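Local coordinates for outer membrane lipoprotein carrier protein LolA (Thermus thermophilus, PDB 2YZY) that is of unknown function but probably binds lipoproteins or other lipids and carries them toward the outer membrane, at residues T26-I31 / E39-V44; A50-V55 / V69-E74; W131-R136 / L148-A153; L158-L163 / L173-F178. All coordinates share one frame; numbering follows the deposited sequence.

Interaction 1 (T26-I31 / E39-V44)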
# COMPACT_ATOMS: atom_id res chain seq x y z
N THR A 26 -7.87 -2.92 3.33
CA THR A 26 -7.49 -2.55 4.68
C THR A 26 -6.10 -3.12 4.88
O THR A 26 -5.87 -4.30 4.64
CB THR A 26 -8.44 -3.15 5.71
OG1 THR A 26 -9.76 -2.65 5.48
CG2 THR A 26 -8.00 -2.79 7.14
N VAL A 27 -5.17 -2.27 5.32
CA VAL A 27 -3.80 -2.71 5.56
C VAL A 27 -3.53 -2.63 7.06
O VAL A 27 -3.81 -1.61 7.69
CB VAL A 27 -2.78 -1.83 4.80
CG1 VAL A 27 -1.36 -2.26 5.14
CG2 VAL A 27 -3.01 -1.94 3.29
N GLN A 28 -3.01 -3.71 7.62
CA GLN A 28 -2.72 -3.76 9.05
C GLN A 28 -1.40 -4.47 9.28
O GLN A 28 -1.08 -5.45 8.61
CB GLN A 28 -3.84 -4.51 9.78
CG GLN A 28 -3.59 -4.68 11.27
CD GLN A 28 -4.73 -5.40 11.97
OE1 GLN A 28 -5.14 -6.49 11.56
NE2 GLN A 28 -5.25 -4.79 13.03
N GLY A 29 -0.62 -3.97 10.23
CA GLY A 29 0.65 -4.61 10.51
C GLY A 29 1.43 -3.88 11.58
O GLY A 29 0.89 -3.05 12.31
N ARG A 30 2.71 -4.21 11.68
CA ARG A 30 3.57 -3.58 12.66
C ARG A 30 4.77 -2.96 11.96
O ARG A 30 5.27 -3.50 10.97
CB ARG A 30 4.03 -4.60 13.71
CG ARG A 30 4.80 -5.79 13.17
CD ARG A 30 4.98 -6.83 14.26
NE ARG A 30 5.78 -7.98 13.84
CZ ARG A 30 7.10 -7.95 13.67
NH1 ARG A 30 7.78 -6.83 13.88
NH2 ARG A 30 7.74 -9.05 13.29
N ILE A 31 5.22 -1.82 12.47
CA ILE A 31 6.35 -1.11 11.89
C ILE A 31 7.27 -0.60 12.98
O ILE A 31 6.89 -0.72 14.17
CB ILE A 31 5.88 0.09 11.04
CG1 ILE A 31 5.07 1.06 11.92
CG2 ILE A 31 5.03 -0.39 9.87
CD1 ILE A 31 4.61 2.31 11.20
N GLU A 39 1.67 -0.24 15.83
CA GLU A 39 0.72 -0.87 14.91
C GLU A 39 0.29 0.14 13.87
O GLU A 39 0.02 1.30 14.19
CB GLU A 39 -0.53 -1.37 15.65
CG GLU A 39 -1.49 -2.14 14.74
CD GLU A 39 -2.82 -2.48 15.39
OE1 GLU A 39 -2.84 -2.83 16.58
OE2 GLU A 39 -3.86 -2.41 14.69
N LEU A 40 0.25 -0.29 12.62
CA LEU A 40 -0.19 0.57 11.53
C LEU A 40 -1.51 0.00 11.01
O LEU A 40 -1.63 -1.21 10.79
CB LEU A 40 0.84 0.59 10.40
CG LEU A 40 0.49 1.46 9.19
CD1 LEU A 40 0.53 2.93 9.59
CD2 LEU A 40 1.46 1.20 8.05
N LEU A 41 -2.49 0.87 10.83
CA LEU A 41 -3.78 0.45 10.30
C LEU A 41 -4.24 1.54 9.35
O LEU A 41 -4.22 2.72 9.70
CB LEU A 41 -4.82 0.26 11.41
CG LEU A 41 -6.20 -0.21 10.93
CD1 LEU A 41 -6.10 -1.59 10.31
CD2 LEU A 41 -7.17 -0.24 12.10
N ALA A 42 -4.65 1.16 8.15
CA ALA A 42 -5.09 2.14 7.18
C ALA A 42 -6.02 1.54 6.14
O ALA A 42 -6.05 0.33 5.93
CB ALA A 42 -3.88 2.75 6.49
N ARG A 43 -6.80 2.41 5.50
CA ARG A 43 -7.68 1.96 4.43
C ARG A 43 -7.04 2.51 3.16
O ARG A 43 -6.51 3.62 3.15
CB ARG A 43 -9.09 2.52 4.58
CG ARG A 43 -9.89 1.91 5.73
CD ARG A 43 -11.36 2.32 5.62
NE ARG A 43 -12.20 1.74 6.67
CZ ARG A 43 -12.49 2.33 7.82
NH1 ARG A 43 -12.01 3.54 8.09
NH2 ARG A 43 -13.29 1.73 8.69
N VAL A 44 -7.07 1.72 2.09
CA VAL A 44 -6.47 2.12 0.83
C VAL A 44 -7.52 2.12 -0.29
O VAL A 44 -8.38 1.24 -0.33
CB VAL A 44 -5.32 1.16 0.47
CG1 VAL A 44 -4.69 1.56 -0.84
CG2 VAL A 44 -4.28 1.15 1.59

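Interaction 2 (A50-V55 / V69-E74)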
# COMPACT_ATOMS: atom_id res chain seq x y z
N ALA A 50 -7.94 6.71 -13.44
CA ALA A 50 -7.73 8.14 -13.19
C ALA A 50 -6.37 8.38 -12.53
O ALA A 50 -6.02 9.52 -12.21
CB ALA A 50 -8.84 8.68 -12.30
N ARG A 51 -5.60 7.31 -12.35
CA ARG A 51 -4.29 7.40 -11.71
C ARG A 51 -4.41 8.07 -10.35
O ARG A 51 -3.58 8.91 -9.98
CB ARG A 51 -3.31 8.19 -12.59
CG ARG A 51 -2.89 7.47 -13.86
CD ARG A 51 -1.70 8.17 -14.51
NE ARG A 51 -1.19 7.45 -15.67
CZ ARG A 51 -1.86 7.28 -16.81
NH1 ARG A 51 -3.08 7.78 -16.94
NH2 ARG A 51 -1.31 6.60 -17.81
N LEU A 52 -5.44 7.70 -9.60
CA LEU A 52 -5.69 8.24 -8.27
C LEU A 52 -5.55 7.16 -7.22
O LEU A 52 -6.03 6.04 -7.40
CB LEU A 52 -7.09 8.85 -8.19
CG LEU A 52 -7.42 10.10 -9.00
CD1 LEU A 52 -8.83 10.55 -8.64
CD2 LEU A 52 -6.42 11.21 -8.70
N PHE A 53 -4.92 7.50 -6.10
CA PHE A 53 -4.70 6.56 -5.00
C PHE A 53 -4.89 7.35 -3.70
O PHE A 53 -4.46 8.50 -3.61
CB PHE A 53 -3.27 6.03 -5.09
CG PHE A 53 -3.00 4.80 -4.27
CD1 PHE A 53 -3.56 3.58 -4.63
CD2 PHE A 53 -2.14 4.86 -3.18
CE1 PHE A 53 -3.25 2.43 -3.91
CE2 PHE A 53 -1.83 3.71 -2.46
CZ PHE A 53 -2.38 2.49 -2.82
N ARG A 54 -5.53 6.74 -2.71
CA ARG A 54 -5.74 7.42 -1.43
C ARG A 54 -5.51 6.45 -0.29
O ARG A 54 -5.97 5.31 -0.34
CB ARG A 54 -7.16 8.01 -1.34
CG ARG A 54 -7.44 8.82 -0.06
CD ARG A 54 -8.85 9.41 -0.09
NE ARG A 54 -9.22 10.10 1.15
CZ ARG A 54 -9.40 11.42 1.25
NH1 ARG A 54 -9.25 12.20 0.18
NH2 ARG A 54 -9.78 11.95 2.40
N VAL A 55 -4.78 6.90 0.73
CA VAL A 55 -4.52 6.07 1.90
C VAL A 55 -5.00 6.85 3.12
O VAL A 55 -4.65 8.02 3.29
CB VAL A 55 -3.01 5.77 2.04
CG1 VAL A 55 -2.77 4.90 3.28
CG2 VAL A 55 -2.50 5.07 0.78
N VAL A 69 -3.18 11.54 -0.66
CA VAL A 69 -3.82 11.41 -1.96
C VAL A 69 -2.69 11.49 -2.98
O VAL A 69 -1.89 12.42 -2.96
CB VAL A 69 -4.83 12.54 -2.23
CG1 VAL A 69 -5.41 12.39 -3.64
CG2 VAL A 69 -5.94 12.49 -1.21
N ILE A 70 -2.62 10.50 -3.86
CA ILE A 70 -1.58 10.48 -4.87
C ILE A 70 -2.18 10.57 -6.27
O ILE A 70 -3.15 9.88 -6.59
CB ILE A 70 -0.71 9.21 -4.77
CG1 ILE A 70 -0.10 9.10 -3.38
CG2 ILE A 70 0.39 9.24 -5.83
CD1 ILE A 70 0.62 7.80 -3.12
N THR A 71 -1.61 11.45 -7.08
CA THR A 71 -2.05 11.62 -8.46
C THR A 71 -0.80 11.52 -9.31
O THR A 71 0.30 11.40 -8.78
CB THR A 71 -2.71 13.00 -8.68
OG1 THR A 71 -1.73 14.03 -8.48
CG2 THR A 71 -3.86 13.21 -7.71
N GLU A 72 -0.96 11.55 -10.63
CA GLU A 72 0.20 11.47 -11.50
C GLU A 72 1.03 12.74 -11.35
O GLU A 72 2.25 12.71 -11.48
CB GLU A 72 -0.24 11.32 -12.96
CG GLU A 72 -0.94 12.54 -13.53
CD GLU A 72 -1.06 12.49 -15.04
OE1 GLU A 72 -1.63 13.43 -15.63
OE2 GLU A 72 -0.58 11.50 -15.65
N LYS A 73 0.35 13.84 -11.07
CA LYS A 73 1.00 15.14 -10.93
C LYS A 73 1.56 15.46 -9.55
O LYS A 73 2.71 15.87 -9.42
CB LYS A 73 0.04 16.25 -11.35
CG LYS A 73 0.64 17.65 -11.27
CD LYS A 73 -0.38 18.71 -11.67
CE LYS A 73 0.22 20.10 -11.61
NZ LYS A 73 0.74 20.41 -10.24
N GLU A 74 0.76 15.27 -8.50
CA GLU A 74 1.24 15.59 -7.17
C GLU A 74 0.73 14.70 -6.05
O GLU A 74 -0.12 13.83 -6.26
CB GLU A 74 0.92 17.05 -6.85
CG GLU A 74 -0.55 17.35 -6.64
CD GLU A 74 -0.90 18.80 -6.92
OE1 GLU A 74 -0.09 19.69 -6.58
OE2 GLU A 74 -1.99 19.05 -7.47
O HOH W 1 -3.88 11.57 -11.72

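Interaction 3 (W131-R136 / L148-A153)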
# COMPACT_ATOMS: atom_id res chain seq x y z
N TRP A 131 2.04 -16.88 -3.99
CA TRP A 131 3.42 -16.92 -4.45
C TRP A 131 4.23 -16.10 -3.46
O TRP A 131 3.78 -15.05 -3.01
CB TRP A 131 3.57 -16.27 -5.82
CG TRP A 131 3.02 -17.04 -6.97
CD1 TRP A 131 3.44 -18.26 -7.42
CD2 TRP A 131 1.97 -16.63 -7.85
NE1 TRP A 131 2.73 -18.62 -8.54
CE2 TRP A 131 1.82 -17.64 -8.82
CE3 TRP A 131 1.14 -15.50 -7.92
CZ2 TRP A 131 0.87 -17.56 -9.86
CZ3 TRP A 131 0.20 -15.41 -8.95
CH2 TRP A 131 0.08 -16.44 -9.90
N LYS A 132 5.41 -16.59 -3.11
CA LYS A 132 6.29 -15.86 -2.20
C LYS A 132 7.44 -15.31 -3.04
O LYS A 132 8.25 -16.08 -3.57
CB LYS A 132 6.85 -16.76 -1.10
CG LYS A 132 7.86 -16.05 -0.19
CD LYS A 132 8.58 -17.01 0.75
CE LYS A 132 9.62 -16.29 1.60
NZ LYS A 132 10.58 -17.24 2.24
N LEU A 133 7.51 -13.99 -3.17
CA LEU A 133 8.59 -13.36 -3.92
C LEU A 133 9.60 -12.82 -2.92
O LEU A 133 9.23 -12.33 -1.85
CB LEU A 133 8.05 -12.22 -4.78
CG LEU A 133 6.92 -12.52 -5.76
CD1 LEU A 133 6.58 -11.24 -6.53
CD2 LEU A 133 7.33 -13.62 -6.72
N VAL A 134 10.88 -12.92 -3.26
CA VAL A 134 11.92 -12.43 -2.37
C VAL A 134 12.92 -11.59 -3.16
O VAL A 134 13.14 -11.82 -4.34
CB VAL A 134 12.66 -13.60 -1.68
CG1 VAL A 134 11.70 -14.35 -0.78
CG2 VAL A 134 13.24 -14.55 -2.72
N GLY A 135 13.51 -10.61 -2.49
CA GLY A 135 14.48 -9.75 -3.16
C GLY A 135 15.39 -9.03 -2.19
O GLY A 135 14.98 -8.68 -1.08
N ARG A 136 16.63 -8.80 -2.60
CA ARG A 136 17.60 -8.12 -1.77
C ARG A 136 17.59 -6.63 -2.09
O ARG A 136 17.25 -6.23 -3.20
CB ARG A 136 19.00 -8.69 -2.01
CG ARG A 136 20.05 -8.21 -1.03
CD ARG A 136 21.43 -8.77 -1.35
NE ARG A 136 21.45 -10.23 -1.41
CZ ARG A 136 21.12 -10.94 -2.49
NH1 ARG A 136 20.74 -10.33 -3.60
NH2 ARG A 136 21.16 -12.27 -2.45
N LEU A 148 7.38 -10.56 -0.58
CA LEU A 148 6.12 -10.06 -1.12
C LEU A 148 5.27 -11.28 -1.44
O LEU A 148 5.68 -12.14 -2.22
CB LEU A 148 6.36 -9.25 -2.40
CG LEU A 148 5.10 -8.77 -3.14
CD1 LEU A 148 4.23 -7.93 -2.21
CD2 LEU A 148 5.50 -7.95 -4.36
N TYR A 149 4.09 -11.36 -0.83
CA TYR A 149 3.19 -12.48 -1.03
C TYR A 149 2.03 -12.08 -1.93
O TYR A 149 1.34 -11.09 -1.66
CB TYR A 149 2.68 -12.97 0.32
CG TYR A 149 3.79 -13.49 1.21
CD1 TYR A 149 4.17 -14.83 1.17
CD2 TYR A 149 4.48 -12.63 2.06
CE1 TYR A 149 5.22 -15.30 1.96
CE2 TYR A 149 5.54 -13.09 2.85
CZ TYR A 149 5.90 -14.43 2.79
OH TYR A 149 6.94 -14.89 3.57
N ILE A 150 1.83 -12.85 -2.99
CA ILE A 150 0.78 -12.59 -3.98
C ILE A 150 -0.21 -13.75 -4.07
O ILE A 150 0.19 -14.89 -4.33
CB ILE A 150 1.39 -12.37 -5.38
CG1 ILE A 150 2.44 -11.26 -5.34
CG2 ILE A 150 0.29 -12.07 -6.40
CD1 ILE A 150 1.90 -9.89 -4.91
N LEU A 151 -1.49 -13.46 -3.87
CA LEU A 151 -2.53 -14.48 -3.96
C LEU A 151 -2.54 -15.02 -5.40
O LEU A 151 -2.52 -14.25 -6.35
CB LEU A 151 -3.90 -13.86 -3.63
CG LEU A 151 -5.12 -14.79 -3.64
CD1 LEU A 151 -4.97 -15.85 -2.57
CD2 LEU A 151 -6.38 -13.97 -3.39
N LYS A 152 -2.55 -16.34 -5.55
CA LYS A 152 -2.53 -16.94 -6.88
C LYS A 152 -3.86 -16.92 -7.64
O LYS A 152 -3.90 -16.53 -8.81
CB LYS A 152 -2.03 -18.39 -6.80
CG LYS A 152 -0.57 -18.53 -6.42
CD LYS A 152 -0.13 -19.99 -6.37
CE LYS A 152 -0.20 -20.65 -7.75
NZ LYS A 152 0.23 -22.08 -7.70
N ALA A 153 -4.94 -17.32 -6.97
CA ALA A 153 -6.26 -17.38 -7.60
C ALA A 153 -6.78 -16.04 -8.12
O ALA A 153 -7.45 -15.98 -9.14
CB ALA A 153 -7.26 -17.97 -6.61

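Interaction 4 (L158-L163 / L173-F178)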
# COMPACT_ATOMS: atom_id res chain seq x y z
N LEU A 158 -0.83 -9.65 -0.69
CA LEU A 158 -1.43 -10.04 0.57
C LEU A 158 -0.57 -9.63 1.75
O LEU A 158 -1.08 -9.41 2.85
CB LEU A 158 -1.63 -11.56 0.64
CG LEU A 158 -2.66 -12.20 -0.29
CD1 LEU A 158 -2.62 -13.71 -0.11
CD2 LEU A 158 -4.04 -11.66 0.02
N ARG A 159 0.74 -9.52 1.52
CA ARG A 159 1.64 -9.21 2.62
C ARG A 159 3.01 -8.72 2.15
O ARG A 159 3.55 -9.21 1.16
CB ARG A 159 1.82 -10.47 3.47
CG ARG A 159 2.59 -10.31 4.76
CD ARG A 159 2.73 -11.67 5.43
NE ARG A 159 3.29 -11.59 6.77
CZ ARG A 159 3.57 -12.65 7.52
NH1 ARG A 159 3.33 -13.87 7.05
NH2 ARG A 159 4.08 -12.50 8.74
N PHE A 160 3.55 -7.74 2.86
CA PHE A 160 4.87 -7.17 2.57
C PHE A 160 5.69 -7.29 3.84
O PHE A 160 5.25 -6.84 4.91
CB PHE A 160 4.76 -5.68 2.20
CG PHE A 160 3.91 -5.40 0.99
CD1 PHE A 160 4.49 -5.04 -0.22
CD2 PHE A 160 2.52 -5.45 1.08
CE1 PHE A 160 3.70 -4.73 -1.33
CE2 PHE A 160 1.72 -5.14 -0.02
CZ PHE A 160 2.31 -4.78 -1.22
N VAL A 161 6.88 -7.87 3.74
CA VAL A 161 7.74 -8.03 4.91
C VAL A 161 9.13 -7.49 4.59
O VAL A 161 9.77 -7.94 3.64
CB VAL A 161 7.89 -9.51 5.33
CG1 VAL A 161 8.69 -9.60 6.61
CG2 VAL A 161 6.52 -10.14 5.52
N PHE A 162 9.59 -6.54 5.39
CA PHE A 162 10.90 -5.93 5.21
C PHE A 162 11.84 -6.40 6.32
O PHE A 162 11.50 -6.33 7.50
CB PHE A 162 10.76 -4.41 5.23
CG PHE A 162 9.92 -3.87 4.10
CD1 PHE A 162 10.49 -3.60 2.86
CD2 PHE A 162 8.55 -3.71 4.26
CE1 PHE A 162 9.71 -3.17 1.79
CE2 PHE A 162 7.76 -3.28 3.20
CZ PHE A 162 8.34 -3.01 1.96
N LEU A 163 13.01 -6.88 5.93
CA LEU A 163 13.99 -7.41 6.87
C LEU A 163 15.31 -6.66 6.87
O LEU A 163 15.72 -6.11 5.85
CB LEU A 163 14.28 -8.88 6.54
CG LEU A 163 13.09 -9.80 6.27
CD1 LEU A 163 13.60 -11.13 5.73
CD2 LEU A 163 12.29 -10.00 7.54
N LEU A 173 3.44 -5.82 6.93
CA LEU A 173 2.13 -5.27 6.61
C LEU A 173 1.28 -6.25 5.81
O LEU A 173 1.71 -6.75 4.77
CB LEU A 173 2.29 -3.96 5.84
CG LEU A 173 3.05 -2.87 6.60
CD1 LEU A 173 3.26 -1.67 5.70
CD2 LEU A 173 2.27 -2.47 7.85
N LYS A 174 0.07 -6.51 6.30
CA LYS A 174 -0.82 -7.44 5.64
C LYS A 174 -2.04 -6.74 5.06
O LYS A 174 -2.53 -5.76 5.62
CB LYS A 174 -1.28 -8.50 6.64
CG LYS A 174 -0.14 -9.27 7.29
CD LYS A 174 -0.66 -10.29 8.30
CE LYS A 174 -1.50 -11.36 7.64
NZ LYS A 174 -1.94 -12.41 8.61
N VAL A 175 -2.51 -7.23 3.92
CA VAL A 175 -3.72 -6.68 3.32
C VAL A 175 -4.79 -7.62 3.89
O VAL A 175 -5.01 -8.72 3.36
CB VAL A 175 -3.69 -6.78 1.78
CG1 VAL A 175 -4.97 -6.21 1.19
CG2 VAL A 175 -2.49 -6.03 1.24
N VAL A 176 -5.43 -7.19 4.97
CA VAL A 176 -6.42 -8.02 5.66
C VAL A 176 -7.85 -8.00 5.13
O VAL A 176 -8.64 -8.89 5.46
CB VAL A 176 -6.45 -7.69 7.17
CG1 VAL A 176 -5.10 -8.02 7.79
CG2 VAL A 176 -6.77 -6.22 7.38
N GLU A 177 -8.19 -6.99 4.33
CA GLU A 177 -9.51 -6.89 3.72
C GLU A 177 -9.30 -6.31 2.34
O GLU A 177 -8.40 -5.50 2.14
CB GLU A 177 -10.45 -5.98 4.53
CG GLU A 177 -10.72 -6.48 5.95
CD GLU A 177 -11.69 -5.61 6.72
OE1 GLU A 177 -11.55 -4.38 6.69
OE2 GLU A 177 -12.60 -6.18 7.37
N PHE A 178 -10.12 -6.74 1.39
CA PHE A 178 -10.01 -6.29 0.00
C PHE A 178 -11.37 -6.38 -0.67
O PHE A 178 -12.15 -7.30 -0.40
CB PHE A 178 -9.03 -7.18 -0.77
CG PHE A 178 -8.96 -6.87 -2.24
CD1 PHE A 178 -8.13 -5.86 -2.72
CD2 PHE A 178 -9.72 -7.60 -3.16
CE1 PHE A 178 -8.07 -5.56 -4.08
CE2 PHE A 178 -9.67 -7.31 -4.52
CZ PHE A 178 -8.84 -6.29 -4.99
O HOH W 2 -3.09 -10.85 4.45

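Interaction 1 (T26-I31 / E39-V44)
Four backbone hydrogen bonds join strand 23-30 to strand 39-47 as an antiparallel beta hairpin of the LolA-like fold. They belong to two hydrogen-bonded pairs, Val27 with Ala42 and Gly29 with Leu40. The straightest, Val27 N to Ala42 O (2.8 Å, 172° at the hydrogen), comes in nearly along the C=O axis, whereas Leu40 N meets Gly29 O from above the carbonyl plane at 2.9 Å.

A side-chain bond is added on the face that carries Gln28 and Glu39: Gln28 NE2 donates to Glu39 OE2 at 3.2 Å. Both chains are extended, with CG anti to the backbone N, and cross obliquely. The oxygen lies in the amide plane, but the amide approaches from above the carboxylate plane. Lys59, on the following strand, forms a salt bridge with the same oxygen and would probably favour its charged form. An alanine at Gln28 would remove the amide and probably leave the Glu39 carboxylate, still paired with Lys59, less firmly positioned.

Outward from this bond, Leu41 CD1 rests on Gln28 CB at 3.7 Å and on Thr26 CG2 at 3.9 Å, while Thr26 OG1 is turned to Glu177. On the other face, Ile31 CD1 reaches Leu40 CB at 4.2 Å, and Val27 and Val44 cross obliquely, their CG2 methyls meeting at 3.7 Å.

Interaction 2 (A50-V55 / V69-E74)
Two backbone hydrogen bonds, both made by the Phe53-Ile70 pair, carry the polar part of this contact. Ile70 N to Phe53 O is short and straight (2.7 Å, 175° at the hydrogen), and its partner, Phe53 N to Ile70 O, measures 3.0 Å; each donor lies in the plane of the carbonyl it meets. Beyond the pair, one water donates to Ala50 O and accepts from Glu72 N.

The pairing belongs to the antiparallel beta hairpin of strands 52-59 and 67-70. Its first strand opens with a G1 beta bulge, in which Arg51 and Leu52 both face Leu47 and Arg51 takes a positive phi of 55°. Where the second strand ends the chain turns, and Glu74 O accepts from both Thr71 N and Thr71 OG1. The hydroxyl bond is 2.7 Å long and uses a carbonyl lone pair; OG1 gets there from the crowded position between backbone N and carbonyl carbon.

Among the apolar contacts, Leu52 and Thr71 lie side by side, and Leu52 CD2 presses on Thr71 CG2 at a tight 3.4 Å. Phe53 and Ile70 also run alongside each other, Phe53 CD2 to Ile70 CD1 being 4.0 Å.

No salt bridge joins the charged side chains across the contact. Arg51 CD passes Glu72 OE2 at 3.7 Å, yet that oxygen stands well out of the guanidinium plane and no N-H points at it. Arg54 crosses Val69 obliquely, NH1 near CG2 at 3.6 Å; its NE forms a salt bridge with Glu56, NH1 donates to Leu188 O and Arg190 O, and Phe67 makes a cation-pi contact.

Interaction 3 (W131-R136 / L148-A153)
Trp131 and Lys152 cross at about a right angle, the aliphatic part of the lysine lying over one face of the indole. Lys152 CG stands 3.5 Å from the centroid of the Trp131 six-membered ring and only 16° off its normal, a well-centred CH-pi contact. The chain bends at chi3 (64°), so that CE passes NE1 of the indole at 3.7 Å and the ammonium can reach Glu122. Ile150 meets the same ring differently, its CG2 methyl lying in plane at the edge, 3.8 Å from Trp131 CE3.

These groups sit on an antiparallel hairpin of strands 128-136 and 145-151, held by four backbone hydrogen bonds from the pairs Trp131-Ile150 and Leu133-Leu148; the shortest is Trp131 N to Ile150 O at 2.7 Å. Leu133 and Leu148 run side by side on the indole's side of the hairpin, where Ile11 of helix 7-18 packs on Trp131, Leu133 and Ile150.

On the other face, Lys132 and Tyr149 point the same way, the extended lysine following the ring with CG 3.5 Å from Tyr149 CE1. Their polar ends have separate partners, Glu120 for Lys132 NZ and Glu147 for Tyr149 OH.

An alanine at Trp131 would lose the surface under Lys152 and beside Ile150, and is likely to loosen the packing of helix 7-18 here.

Lys132 and Lys152 thus divide their chemistry in the same way: the methylenes pack on an aromatic neighbour within the hairpin, and the ammonium goes to a glutamate outside it, on strand 116-125.

Interaction 4 (L158-L163 / L173-F178)
Strands 156-163 and 169-180 form an antiparallel beta hairpin in the middle of the LolA-like fold, whose curved, antiparallel strands in LolA itself wrap round an apolar cavity. Three backbone hydrogen bonds hold this part of it. The Phe160-Leu173 pair supplies two: Phe160 N to Leu173 O at 2.8 Å, with the donor in the carbonyl plane, and Leu173 N to Phe160 O, nearly along the C=O axis. The third, Val175 N to Leu158 O, is straight at the hydrogen (173°) but reaches the oxygen from 45° above the carbonyl plane. Shortly after it, the strand of Val175 is broken by a classic beta bulge at Val176 and Glu177, both of which face Thr26 on the adjacent strand 23-30.

Phe160, its CG anti to the carbonyl carbon (chi1 -60°), is met at the ring edge. Leu173 O lies in the ring plane, 4.0 Å from Phe160 CD2, and Val175 CG2 approaches the same edge more loosely. Leu173 lies on the same face as Phe160 and continues the apolar side toward Val27.

Arg159 and Lys174 share the other face and run side by side, touching through methylenes, CG to CG at 3.9 Å. Lys174 bends at chi3, and its NZ lies 5.6 Å from Arg159 NE; the arginine is in a salt bridge with Asp172, which probably eases the repulsion between the like charges.

Where the strands begin to part, a water donates to both Leu158 O, at 2.9 Å, and Val175 O, at 3.1 Å.

In the fold
From the N terminus, interaction 1 closes the hairpin 23-30/39-47 and interaction 2 the hairpin 52-59/67-70, with strands 39-47 and 52-59 paired between them so that Val44 packs on the Phe53 ring. Interactions 3 and 4 follow, joined where strand 145-151 of the one lies beside strand 156-163 of the other, bonded through the Tyr149 backbone. All four loops are in series; none nests in or crosses another. The ends of this series meet in space: strand 169-180 pairs with strand 23-30, Lys174 N bonding to Gln28 O, so that interaction 4 lies beside interaction 1. Interactions 2 and 3, about 25 Å apart between centres, stand on opposite sides of the chain's centre.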